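Local structure of HD domain protein (Enterococcus faecalis, 4LRL) at residues Arg66-Lys71 against Asp135-Tyr141; Tyr211-Ala216 against Met262-Tyr267; Tyr255-Arg259 against Tyr396-Arg400. The protein hydrolyses deoxyribonucleoside triphosphates as an allosterically regulated, HD-domain triphosphohydrolase that binds dGTP and dTTP. All coordinates share one frame; numbering follows the deposited sequence.

How the interactions relate
Interaction 1 comes first along the chain and closes before the other two open. It joins two loops, one next to a bound dGTP and one carrying a nickel ligand. Interactions 2 and 3 alternate along the chain and share helix 249-267. Their centres lie about 10 Å apart and they touch, with Tyr263 of one near Asp397 of the other. Interaction 1 stands about 18 Å from interaction 2 and 24 Å from interaction 3, centre to centre, and touches neither. Interaction 2 sets helix 206-219, which carries the metal ligand Asp207, against helix 249-267. Interaction 3 extends this link from helix 249-267 to the loop 396-400.

Interaction 1. Residues Arg66-Lys71 against Asp135-Tyr141; sequences RLRRIK and DVGHGPY. With NI (nickel (II) ion), chain N; DGT (2'-deoxyguanosine-5'-triphosphate), chain O.
Arg66 reaches the loop 135-141 with NH1, which makes a weak hydrogen bond to Val136 O at 3.5 Å, at the edge of the guanidinium and near its plane. Its first torsion (chi1 64°) and the bends at chi2 and chi3 bring the guanidinium to the loop. Ile70 CD1 lies over one guanidinium face and also meets His138 O at 3.7 Å. Ile70 CG2 touches Gly139 O. Beside them, Leu67 CD2 lies 4.1 Å from Asp135 O. Residues 135-138 form a type I turn, and Asp135 is the aspartate of the HD pair. Its OD2 binds the nickel ion at 2.2 Å, together with His90, His134 and Asp207. OD1 receives a hydrogen bond from a metal-bound water and a weak one from His138 NE2; His138 ND1 is bonded to Ser142 OG. At the far end, Lys71 NZ donates to Tyr141 OH at 3.2 Å, and the same amine has a salt bridge to Asp322. A water accepts from Tyr141 N and lies 3.1 Å from Lys71 O. From the 66-71 segment, Arg68 NH2 also donates to O6 of the dGTP guanine at 3.0 Å. Gln65 bonds to Arg68 NE, and Phe88 makes a cation-pi contact with this guanidinium.

Interaction 2. Residues Tyr211-Ala216 against Met262-Tyr267; sequences YLLRDA and MYVQVY. With TTP (thymidine-5'-triphosphate), chain S.
Met262 points from helix 249-267 toward Leu212, Asp215 and Ala216 of helix 206-219. Its CB meets Leu212 CD2 at 3.9 Å, and CG lies almost as near the same methyl. Leu212 and Met262 lie alongside, running in opposing senses. The Met262 chain bends at chi2 and chi3 (both -58°), which sets SD 3.8 Å from Ala216 CB and brings CE against Asp215 CB. One turn on, Tyr267 reaches the same helix. Tyr267 OH donates to Asp215 OD2 at 2.6 Å; OD2 accepts with its anti lone pair, turned away from OD1. The carboxylate stands nearly upright to the ring, at 87°. OD1 is bonded to His85, so both oxygens of this buried carboxylate have partners. Tyr211 CD1 lies 3.3 Å from Tyr267 OH, and Leu212 CD2 comes to the edge of the Tyr267 ring. A water joins Tyr211 OH to Tyr263 OH. A wider pi-type turn at 263-267 makes Met262 O accept from both Val266 N and Tyr267 N, from opposite faces of its plane. The short segments run at 39°, joining an HD-domain helix, that of the metal ligand Asp207, to a helix of the HD-associated region, whose Gln265 lines the dTTP pocket.

Interaction 3. Residues Tyr255-Arg259 against Tyr396-Arg400; sequences YIVSR and YDFYR
Arg259 donates from NH2 to the backbone oxygen Asp397 O at 2.6 Å, and this is the main polar bond of the contact. The N-H...O angle is 166°. The oxygen lies in the guanidinium plane, but NH2 stands well above the carbonyl plane. Arg259 CG is anti to the backbone N (chi1 -163°), which sends the chain out from helix 249-267 toward the loop. Charge adds a longer link: Arg259 NH2 and Asp397 OD2 form a salt bridge at 3.6 Å. The carboxylate is also held by Arg208 through OD1 and by Gln203 through OD2, and Gln203 accepts from Arg259 NH2 as well. Tyr263 OH bonds to both Arg259 NE and Asp397 O. Packing comes from Tyr399. Its CB lies over one face of the guanidinium, toward the rim, and Tyr399 N lies over a face too. Ile256 CD1 approaches the Tyr399 ring obliquely, 4.2 Å from Tyr399 CG. The isoleucine and tyrosine side chains run nearly perpendicular. Tyr399 OH bonds to Ile410 N and to Glu421. Several polar bonds thus fix the rotation of the buried guanidinium, and its positive charge would be partly balanced by Asp397, which it shares with Arg208.

Interaction 1. Residues Arg66-Lys71 against Asp135-Tyr141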
loop_
_atom_site.group_PDB
_atom_site.type_symbol
_atom_site.label_atom_id
_atom_site.label_comp_id
_atom_site.label_asym_id
_atom_site.label_seq_id
_atom_site.Cartn_x
_atom_site.Cartn_y
_atom_site.Cartn_z
ATOM N N ARG C 66 4.506 -28.472 12.994
ATOM C CA ARG C 66 5.303 -28.964 11.875
ATOM C C ARG C 66 4.886 -28.312 10.551
ATOM O O ARG C 66 5.625 -28.352 9.562
ATOM C CB ARG C 66 5.291 -30.501 11.804
ATOM C CG ARG C 66 3.951 -31.128 11.524
ATOM C CD ARG C 66 4.097 -32.337 10.615
ATOM N NE ARG C 66 2.921 -32.428 9.759
ATOM C CZ ARG C 66 2.855 -33.035 8.576
ATOM N NH1 ARG C 66 1.701 -33.007 7.927
ATOM N NH2 ARG C 66 3.908 -33.664 8.042
ATOM N N LEU C 67 3.714 -27.683 10.549
ATOM C CA LEU C 67 3.285 -26.883 9.413
ATOM C C LEU C 67 4.208 -25.675 9.161
ATOM O O LEU C 67 4.193 -25.117 8.077
ATOM C CB LEU C 67 1.819 -26.461 9.560
ATOM C CG LEU C 67 0.771 -27.574 9.690
ATOM C CD1 LEU C 67 -0.661 -27.013 9.744
ATOM C CD2 LEU C 67 0.899 -28.640 8.581
ATOM N N ARG C 68 5.019 -25.284 10.145
ATOM C CA ARG C 68 6.060 -24.266 9.921
ATOM C C ARG C 68 7.084 -24.724 8.902
ATOM O O ARG C 68 7.653 -23.911 8.177
ATOM C CB ARG C 68 6.800 -23.923 11.212
ATOM C CG ARG C 68 5.983 -23.150 12.221
ATOM C CD ARG C 68 6.695 -23.201 13.561
ATOM N NE ARG C 68 6.047 -22.409 14.600
ATOM C CZ ARG C 68 6.189 -21.097 14.751
ATOM N NH1 ARG C 68 6.937 -20.402 13.902
ATOM N NH2 ARG C 68 5.565 -20.476 15.749
ATOM N N ARG C 69 7.312 -26.036 8.862
ATOM C CA ARG C 69 8.347 -26.631 8.026
ATOM C C ARG C 69 7.823 -27.064 6.648
ATOM O O ARG C 69 8.473 -27.838 5.938
ATOM C CB ARG C 69 9.008 -27.791 8.779
ATOM C CG ARG C 69 9.641 -27.355 10.098
ATOM C CD ARG C 69 10.479 -28.436 10.759
ATOM N NE ARG C 69 9.687 -29.584 11.194
ATOM C CZ ARG C 69 8.991 -29.640 12.327
ATOM N NH1 ARG C 69 8.965 -28.611 13.169
ATOM N NH2 ARG C 69 8.311 -30.739 12.615
ATOM N N ILE C 70 6.653 -26.552 6.270
ATOM C CA ILE C 70 6.054 -26.903 4.987
ATOM C C ILE C 70 5.561 -25.643 4.289
ATOM O O ILE C 70 4.715 -24.914 4.826
ATOM C CB ILE C 70 4.906 -27.938 5.152
ATOM C CG1 ILE C 70 5.435 -29.238 5.774
ATOM C CG2 ILE C 70 4.247 -28.227 3.813
ATOM C CD1 ILE C 70 4.355 -30.270 6.099
ATOM N N LYS C 71 6.103 -25.377 3.103
ATOM C CA LYS C 71 5.731 -24.186 2.334
ATOM C C LYS C 71 4.298 -24.289 1.882
ATOM O O LYS C 71 3.837 -25.368 1.511
ATOM C CB LYS C 71 6.630 -23.993 1.117
ATOM C CG LYS C 71 7.989 -23.350 1.414
ATOM C CD LYS C 71 8.765 -23.079 0.115
ATOM C CE LYS C 71 9.312 -24.368 -0.526
ATOM N NZ LYS C 71 10.146 -25.252 0.387
ATOM N N ASP C 135 -5.938 -27.825 7.445
ATOM C CA ASP C 135 -4.860 -28.213 6.536
ATOM C C ASP C 135 -3.792 -29.048 7.227
ATOM O O ASP C 135 -2.708 -29.243 6.671
ATOM C CB ASP C 135 -4.194 -26.964 5.957
ATOM C CG ASP C 135 -4.957 -26.370 4.789
ATOM O OD1 ASP C 135 -5.828 -27.048 4.184
ATOM O OD2 ASP C 135 -4.672 -25.198 4.472
ATOM N N VAL C 136 -4.091 -29.538 8.426
ATOM C CA VAL C 136 -3.099 -30.234 9.238
ATOM C C VAL C 136 -2.569 -31.525 8.576
ATOM O O VAL C 136 -1.463 -31.944 8.852
ATOM C CB VAL C 136 -3.616 -30.461 10.694
ATOM C CG1 VAL C 136 -4.488 -31.704 10.795
ATOM C CG2 VAL C 136 -2.464 -30.523 11.671
ATOM N N GLY C 137 -3.354 -32.121 7.680
ATOM C CA GLY C 137 -2.957 -33.361 7.009
ATOM C C GLY C 137 -2.096 -33.192 5.763
ATOM O O GLY C 137 -1.712 -34.179 5.137
ATOM N N HIS C 138 -1.809 -31.946 5.387
ATOM C CA HIS C 138 -0.917 -31.672 4.263
ATOM C C HIS C 138 0.519 -32.044 4.619
ATOM O O HIS C 138 1.000 -31.697 5.701
ATOM C CB HIS C 138 -0.938 -30.191 3.905
ATOM C CG HIS C 138 -2.110 -29.768 3.072
ATOM N ND1 HIS C 138 -2.267 -30.149 1.756
ATOM C CD2 HIS C 138 -3.147 -28.943 3.351
ATOM C CE1 HIS C 138 -3.362 -29.595 1.267
ATOM N NE2 HIS C 138 -3.915 -28.858 2.215
ATOM N N GLY C 139 1.194 -32.745 3.708
ATOM C CA GLY C 139 2.622 -33.021 3.838
ATOM C C GLY C 139 3.398 -32.128 2.885
ATOM O O GLY C 139 2.815 -31.232 2.280
ATOM N N PRO C 140 4.717 -32.374 2.731
ATOM C CA PRO C 140 5.541 -31.552 1.845
ATOM C C PRO C 140 5.067 -31.649 0.397
ATOM O O PRO C 140 4.662 -32.734 -0.041
ATOM C CB PRO C 140 6.931 -32.183 1.979
ATOM C CG PRO C 140 6.676 -33.611 2.415
ATOM C CD PRO C 140 5.487 -33.488 3.324
ATOM N N TYR C 141 5.106 -30.524 -0.326
ATOM C CA TYR C 141 4.710 -30.464 -1.739
ATOM C C TYR C 141 3.499 -31.348 -1.979
ATOM O O TYR C 141 3.548 -32.327 -2.738
ATOM C CB TYR C 141 5.876 -30.862 -2.652
ATOM C CG TYR C 141 7.114 -30.031 -2.399
ATOM C CD1 TYR C 141 8.138 -30.516 -1.600
ATOM C CD2 TYR C 141 7.241 -28.743 -2.931
ATOM C CE1 TYR C 141 9.268 -29.760 -1.353
ATOM C CE2 TYR C 141 8.374 -27.976 -2.686
ATOM C CZ TYR C 141 9.380 -28.498 -1.892
ATOM O OH TYR C 141 10.505 -27.772 -1.628
HETATM NI NI NI N . -6.164 -23.767 3.610
HETATM P PG DGT O . 3.522 -17.640 27.976
HETATM O O1G DGT O . 3.822 -18.739 28.975
HETATM O O2G DGT O . 2.543 -18.022 26.890
HETATM O O3G DGT O . 3.248 -16.302 28.635
HETATM O O3B DGT O . 4.918 -17.468 27.184
HETATM P PB DGT O . 5.285 -16.102 26.411
HETATM O O1B DGT O . 4.019 -15.343 26.106
HETATM O O2B DGT O . 6.398 -15.418 27.174
HETATM O O3A DGT O . 5.950 -16.660 25.045
HETATM P PA DGT O . 5.184 -17.567 23.956
HETATM O O1A DGT O . 3.739 -17.747 24.302
HETATM O O2A DGT O . 6.020 -18.793 23.690
HETATM O "O5'" DGT O . 5.264 -16.621 22.656
HETATM C "C5'" DGT O . 5.019 -15.217 22.758
HETATM C "C4'" DGT O . 5.031 -14.570 21.379
HETATM O "O4'" DGT O . 5.298 -15.545 20.372
HETATM C "C3'" DGT O . 3.675 -13.962 21.051
HETATM O "O3'" DGT O . 3.863 -12.612 20.593
HETATM C "C2'" DGT O . 3.090 -14.827 19.947
HETATM C "C1'" DGT O . 4.340 -15.422 19.318
HETATM N N9 DGT O . 4.149 -16.737 18.654
HETATM C C8 DGT O . 4.343 -16.966 17.345
HETATM N N7 DGT O . 4.114 -18.262 17.024
HETATM C C5 DGT O . 3.766 -18.884 18.156
HETATM C C6 DGT O . 3.390 -20.263 18.522
HETATM O O6 DGT O . 3.361 -21.154 17.647
HETATM N N1 DGT O . 3.096 -20.508 19.807
HETATM C C2 DGT O . 3.132 -19.551 20.761
HETATM N N2 DGT O . 2.820 -19.876 22.035
HETATM N N3 DGT O . 3.473 -18.261 20.492
HETATM C C4 DGT O . 3.790 -17.879 19.228
HETATM O O HOH W 1 5.581 -27.678 0.531
HETATM O O HOH W 2 -6.723 -25.215 2.135
HETATM O O HOH W 3 -4.607 -23.707 1.762
#

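Interaction 2. Residues Tyr211-Ala216 against Met262-Tyr267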
loop_
_atom_site.group_PDB
_atom_site.type_symbol
_atom_site.label_atom_id
_atom_site.label_comp_id
_atom_site.label_asym_id
_atom_site.label_seq_id
_atom_site.Cartn_x
_atom_site.Cartn_y
_atom_site.Cartn_z
ATOM N N TYR C 211 -5.802 -17.493 1.970
ATOM C CA TYR C 211 -4.707 -17.774 1.044
ATOM C C TYR C 211 -4.643 -16.792 -0.114
ATOM O O TYR C 211 -3.556 -16.420 -0.546
ATOM C CB TYR C 211 -4.584 -19.257 0.613
ATOM C CG TYR C 211 -5.644 -19.834 -0.293
ATOM C CD1 TYR C 211 -5.814 -19.385 -1.608
ATOM C CD2 TYR C 211 -6.432 -20.894 0.144
ATOM C CE1 TYR C 211 -6.783 -19.959 -2.443
ATOM C CE2 TYR C 211 -7.399 -21.471 -0.678
ATOM C CZ TYR C 211 -7.570 -21.002 -1.967
ATOM O OH TYR C 211 -8.535 -21.598 -2.766
ATOM N N LEU C 212 -5.794 -16.323 -0.581
ATOM C CA LEU C 212 -5.778 -15.307 -1.640
ATOM C C LEU C 212 -5.034 -14.047 -1.186
ATOM O O LEU C 212 -4.156 -13.557 -1.891
ATOM C CB LEU C 212 -7.178 -14.989 -2.162
ATOM C CG LEU C 212 -7.839 -16.150 -2.937
ATOM C CD1 LEU C 212 -9.332 -15.874 -3.177
ATOM C CD2 LEU C 212 -7.128 -16.521 -4.262
ATOM N N LEU C 213 -5.359 -13.564 0.011
ATOM C CA LEU C 213 -4.721 -12.380 0.543
ATOM C C LEU C 213 -3.257 -12.626 0.887
ATOM O O LEU C 213 -2.396 -11.804 0.561
ATOM C CB LEU C 213 -5.469 -11.888 1.778
ATOM C CG LEU C 213 -6.858 -11.272 1.573
ATOM C CD1 LEU C 213 -7.596 -11.163 2.921
ATOM C CD2 LEU C 213 -6.739 -9.891 0.888
ATOM N N ARG C 214 -2.992 -13.750 1.558
ATOM C CA ARG C 214 -1.656 -14.092 2.034
ATOM C C ARG C 214 -0.723 -14.445 0.868
ATOM O O ARG C 214 0.433 -14.012 0.833
ATOM C CB ARG C 214 -1.725 -15.259 3.036
ATOM C CG ARG C 214 -0.363 -15.653 3.664
ATOM C CD ARG C 214 -0.541 -16.658 4.839
ATOM N NE ARG C 214 -1.622 -16.238 5.737
ATOM C CZ ARG C 214 -1.452 -15.418 6.769
ATOM N NH1 ARG C 214 -2.492 -15.080 7.508
ATOM N NH2 ARG C 214 -0.245 -14.942 7.072
ATOM N N ASP C 215 -1.224 -15.240 -0.074
ATOM C CA ASP C 215 -0.444 -15.552 -1.263
ATOM C C ASP C 215 -0.114 -14.283 -2.064
ATOM O O ASP C 215 1.003 -14.140 -2.547
ATOM C CB ASP C 215 -1.144 -16.590 -2.126
ATOM C CG ASP C 215 -1.281 -17.932 -1.424
ATOM O OD1 ASP C 215 -0.638 -18.142 -0.364
ATOM O OD2 ASP C 215 -2.042 -18.780 -1.928
ATOM N N ALA C 216 -1.077 -13.368 -2.167
ATOM C CA ALA C 216 -0.843 -12.084 -2.818
ATOM C C ALA C 216 0.180 -11.263 -2.052
ATOM O O ALA C 216 1.067 -10.653 -2.664
ATOM C CB ALA C 216 -2.144 -11.298 -2.972
ATOM N N MET C 262 -5.273 -14.236 -9.253
ATOM C CA MET C 262 -4.299 -15.094 -8.554
ATOM C C MET C 262 -4.068 -16.429 -9.303
ATOM O O MET C 262 -2.917 -16.816 -9.529
ATOM C CB MET C 262 -4.701 -15.352 -7.096
ATOM C CG MET C 262 -4.497 -14.182 -6.115
ATOM S SD MET C 262 -2.798 -13.536 -5.968
ATOM C CE MET C 262 -1.974 -15.055 -5.473
ATOM N N TYR C 263 -5.155 -17.116 -9.679
ATOM C CA TYR C 263 -5.086 -18.347 -10.490
ATOM C C TYR C 263 -4.204 -18.166 -11.714
ATOM O O TYR C 263 -3.187 -18.852 -11.844
ATOM C CB TYR C 263 -6.472 -18.791 -10.968
ATOM C CG TYR C 263 -7.363 -19.450 -9.930
ATOM C CD1 TYR C 263 -7.263 -19.128 -8.574
ATOM C CD2 TYR C 263 -8.347 -20.364 -10.316
ATOM C CE1 TYR C 263 -8.086 -19.716 -7.627
ATOM C CE2 TYR C 263 -9.187 -20.958 -9.372
ATOM C CZ TYR C 263 -9.041 -20.624 -8.025
ATOM O OH TYR C 263 -9.861 -21.188 -7.073
ATOM N N VAL C 264 -4.595 -17.229 -12.592
ATOM C CA VAL C 264 -3.937 -17.026 -13.889
ATOM C C VAL C 264 -2.506 -16.495 -13.797
ATOM O O VAL C 264 -1.665 -16.867 -14.614
ATOM C CB VAL C 264 -4.774 -16.150 -14.887
ATOM C CG1 VAL C 264 -6.075 -16.837 -15.251
ATOM C CG2 VAL C 264 -5.038 -14.749 -14.344
ATOM N N GLN C 265 -2.233 -15.651 -12.805
ATOM C CA GLN C 265 -0.942 -14.977 -12.685
ATOM C C GLN C 265 0.034 -15.738 -11.805
ATOM O O GLN C 265 1.246 -15.680 -12.031
ATOM C CB GLN C 265 -1.116 -13.560 -12.142
ATOM C CG GLN C 265 -1.662 -12.582 -13.168
ATOM C CD GLN C 265 -2.327 -11.354 -12.545
ATOM O OE1 GLN C 265 -2.038 -10.976 -11.404
ATOM N NE2 GLN C 265 -3.228 -10.721 -13.308
ATOM N N VAL C 266 -0.487 -16.440 -10.805
ATOM C CA VAL C 266 0.377 -17.091 -9.827
ATOM C C VAL C 266 0.278 -18.620 -9.863
ATOM O O VAL C 266 1.219 -19.286 -10.296
ATOM C CB VAL C 266 0.140 -16.537 -8.397
ATOM C CG1 VAL C 266 0.977 -17.300 -7.349
ATOM C CG2 VAL C 266 0.441 -15.049 -8.369
ATOM N N TYR C 267 -0.861 -19.164 -9.440
ATOM C CA TYR C 267 -1.003 -20.606 -9.278
ATOM C C TYR C 267 -0.750 -21.386 -10.566
ATOM O O TYR C 267 -0.210 -22.488 -10.514
ATOM C CB TYR C 267 -2.370 -20.985 -8.660
ATOM C CG TYR C 267 -2.709 -20.253 -7.359
ATOM C CD1 TYR C 267 -4.013 -19.855 -7.083
ATOM C CD2 TYR C 267 -1.723 -19.947 -6.419
ATOM C CE1 TYR C 267 -4.332 -19.184 -5.906
ATOM C CE2 TYR C 267 -2.035 -19.266 -5.243
ATOM C CZ TYR C 267 -3.344 -18.891 -4.998
ATOM O OH TYR C 267 -3.663 -18.216 -3.837
HETATM P PA TTP S . 7.849 -13.692 -16.127
HETATM O O1A TTP S . 9.315 -13.950 -16.356
HETATM O O2A TTP S . 6.898 -14.854 -16.049
HETATM O O3A TTP S . 7.251 -12.663 -17.227
HETATM P PB TTP S . 7.932 -11.308 -17.825
HETATM O O1B TTP S . 8.471 -10.479 -16.682
HETATM O O2B TTP S . 6.894 -10.638 -18.698
HETATM O O3B TTP S . 9.200 -11.772 -18.745
HETATM P PG TTP S . 9.498 -13.223 -19.437
HETATM O O1G TTP S . 10.395 -12.856 -20.607
HETATM O O2G TTP S . 8.139 -13.775 -19.838
HETATM O O3G TTP S . 10.230 -14.056 -18.410
HETATM O "O5'" TTP S . 7.714 -12.874 -14.752
HETATM C "C5'" TTP S . 8.840 -12.356 -14.042
HETATM C "C4'" TTP S . 8.409 -11.967 -12.635
HETATM O "O4'" TTP S . 7.171 -11.251 -12.703
HETATM C "C3'" TTP S . 8.184 -13.196 -11.768
HETATM O "O3'" TTP S . 8.774 -13.044 -10.481
HETATM C "C2'" TTP S . 6.688 -13.270 -11.570
HETATM C "C1'" TTP S . 6.193 -11.863 -11.861
HETATM N N1 TTP S . 4.876 -11.921 -12.500
HETATM C C2 TTP S . 3.776 -11.175 -11.967
HETATM O O2 TTP S . 3.920 -10.448 -10.951
HETATM N N3 TTP S . 2.568 -11.246 -12.566
HETATM C C4 TTP S . 2.391 -12.019 -13.657
HETATM O O4 TTP S . 1.255 -12.061 -14.186
HETATM C C5 TTP S . 3.457 -12.762 -14.196
HETATM C C5M TTP S . 3.289 -13.639 -15.419
HETATM C C6 TTP S . 4.706 -12.698 -13.589
HETATM O O HOH W 4 -10.232 -20.132 -4.447
#

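Interaction 3. Residues Tyr255-Arg259 against Tyr396-Arg400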
loop_
_atom_site.group_PDB
_atom_site.type_symbol
_atom_site.label_atom_id
_atom_site.label_comp_id
_atom_site.label_asym_id
_atom_site.label_seq_id
_atom_site.Cartn_x
_atom_site.Cartn_y
_atom_site.Cartn_z
ATOM N N TYR C 255 -13.818 -10.050 -4.712
ATOM C CA TYR C 255 -13.273 -11.312 -4.259
ATOM C C TYR C 255 -13.105 -12.264 -5.460
ATOM O O TYR C 255 -12.047 -12.863 -5.626
ATOM C CB TYR C 255 -14.125 -11.925 -3.147
ATOM C CG TYR C 255 -13.936 -13.412 -3.029
ATOM C CD1 TYR C 255 -12.792 -13.937 -2.432
ATOM C CD2 TYR C 255 -14.898 -14.297 -3.527
ATOM C CE1 TYR C 255 -12.610 -15.303 -2.329
ATOM C CE2 TYR C 255 -14.726 -15.678 -3.435
ATOM C CZ TYR C 255 -13.581 -16.173 -2.834
ATOM O OH TYR C 255 -13.386 -17.525 -2.734
ATOM N N ILE C 256 -14.128 -12.370 -6.307
ATOM C CA ILE C 256 -14.039 -13.228 -7.495
ATOM C C ILE C 256 -12.945 -12.751 -8.466
ATOM O O ILE C 256 -12.207 -13.545 -9.022
ATOM C CB ILE C 256 -15.406 -13.377 -8.219
ATOM C CG1 ILE C 256 -16.421 -14.073 -7.303
ATOM C CG2 ILE C 256 -15.250 -14.151 -9.531
ATOM C CD1 ILE C 256 -16.101 -15.541 -7.002
ATOM N N VAL C 257 -12.837 -11.446 -8.639
ATOM C CA VAL C 257 -11.796 -10.864 -9.468
ATOM C C VAL C 257 -10.398 -11.246 -8.964
ATOM O O VAL C 257 -9.569 -11.699 -9.747
ATOM C CB VAL C 257 -11.987 -9.334 -9.593
ATOM C CG1 VAL C 257 -10.804 -8.677 -10.309
ATOM C CG2 VAL C 257 -13.262 -9.041 -10.348
ATOM N N SER C 258 -10.154 -11.093 -7.661
ATOM C CA SER C 258 -8.855 -11.431 -7.060
ATOM C C SER C 258 -8.541 -12.916 -7.201
ATOM O O SER C 258 -7.389 -13.306 -7.471
ATOM C CB SER C 258 -8.816 -11.054 -5.581
ATOM O OG SER C 258 -9.019 -9.658 -5.412
ATOM N N ARG C 259 -9.577 -13.727 -7.005
ATOM C CA ARG C 259 -9.489 -15.165 -7.109
ATOM C C ARG C 259 -8.983 -15.535 -8.495
ATOM O O ARG C 259 -7.994 -16.252 -8.621
ATOM C CB ARG C 259 -10.858 -15.795 -6.842
ATOM C CG ARG C 259 -10.824 -17.275 -6.526
ATOM C CD ARG C 259 -12.216 -17.799 -6.193
ATOM N NE ARG C 259 -12.422 -19.169 -6.664
ATOM C CZ ARG C 259 -13.515 -19.890 -6.406
ATOM N NH1 ARG C 259 -14.487 -19.380 -5.659
ATOM N NH2 ARG C 259 -13.632 -21.132 -6.872
ATOM N N TYR C 396 -7.038 -25.904 -7.586
ATOM C CA TYR C 396 -7.740 -24.623 -7.592
ATOM C C TYR C 396 -8.970 -24.684 -8.504
ATOM O O TYR C 396 -8.851 -24.693 -9.727
ATOM C CB TYR C 396 -6.784 -23.494 -7.987
ATOM C CG TYR C 396 -5.599 -23.383 -7.054
ATOM C CD1 TYR C 396 -5.719 -22.737 -5.824
ATOM C CD2 TYR C 396 -4.367 -23.942 -7.386
ATOM C CE1 TYR C 396 -4.645 -22.642 -4.955
ATOM C CE2 TYR C 396 -3.282 -23.850 -6.522
ATOM C CZ TYR C 396 -3.432 -23.197 -5.307
ATOM O OH TYR C 396 -2.374 -23.102 -4.437
ATOM N N ASP C 397 -10.147 -24.748 -7.887
ATOM C CA ASP C 397 -11.414 -24.848 -8.607
ATOM C C ASP C 397 -11.972 -23.475 -9.004
ATOM O O ASP C 397 -11.887 -22.512 -8.238
ATOM C CB ASP C 397 -12.435 -25.614 -7.763
ATOM C CG ASP C 397 -12.826 -24.876 -6.493
ATOM O OD1 ASP C 397 -11.931 -24.465 -5.721
ATOM O OD2 ASP C 397 -14.038 -24.705 -6.265
ATOM N N PHE C 398 -12.534 -23.396 -10.208
ATOM C CA PHE C 398 -13.161 -22.169 -10.696
ATOM C C PHE C 398 -14.571 -22.022 -10.144
ATOM O O PHE C 398 -15.194 -23.015 -9.755
ATOM C CB PHE C 398 -13.210 -22.160 -12.223
ATOM C CG PHE C 398 -11.888 -21.877 -12.868
ATOM C CD1 PHE C 398 -11.423 -20.570 -12.986
ATOM C CD2 PHE C 398 -11.106 -22.914 -13.358
ATOM C CE1 PHE C 398 -10.196 -20.300 -13.587
ATOM C CE2 PHE C 398 -9.874 -22.655 -13.961
ATOM C CZ PHE C 398 -9.421 -21.344 -14.073
ATOM N N TYR C 399 -15.069 -20.788 -10.117
ATOM C CA TYR C 399 -16.447 -20.544 -9.714
ATOM C C TYR C 399 -17.426 -20.952 -10.825
ATOM O O TYR C 399 -17.511 -20.291 -11.856
ATOM C CB TYR C 399 -16.657 -19.084 -9.280
ATOM C CG TYR C 399 -18.030 -18.838 -8.699
ATOM C CD1 TYR C 399 -18.494 -19.601 -7.625
ATOM C CD2 TYR C 399 -18.875 -17.861 -9.226
ATOM C CE1 TYR C 399 -19.771 -19.403 -7.088
ATOM C CE2 TYR C 399 -20.151 -17.645 -8.693
ATOM C CZ TYR C 399 -20.594 -18.427 -7.624
ATOM O OH TYR C 399 -21.851 -18.242 -7.084
ATOM N N ARG C 400 -18.135 -22.059 -10.611
ATOM C CA ARG C 400 -19.160 -22.529 -11.548
ATOM C C ARG C 400 -20.448 -22.874 -10.798
ATOM O O ARG C 400 -20.682 -24.037 -10.465
ATOM C CB ARG C 400 -18.676 -23.737 -12.353
ATOM C CG ARG C 400 -19.568 -24.036 -13.553
ATOM C CD ARG C 400 -19.498 -25.486 -14.015
ATOM N NE ARG C 400 -18.145 -25.861 -14.416
ATOM C CZ ARG C 400 -17.855 -26.799 -15.309
ATOM N NH1 ARG C 400 -16.587 -27.056 -15.595
ATOM N NH2 ARG C 400 -18.821 -27.472 -15.926
#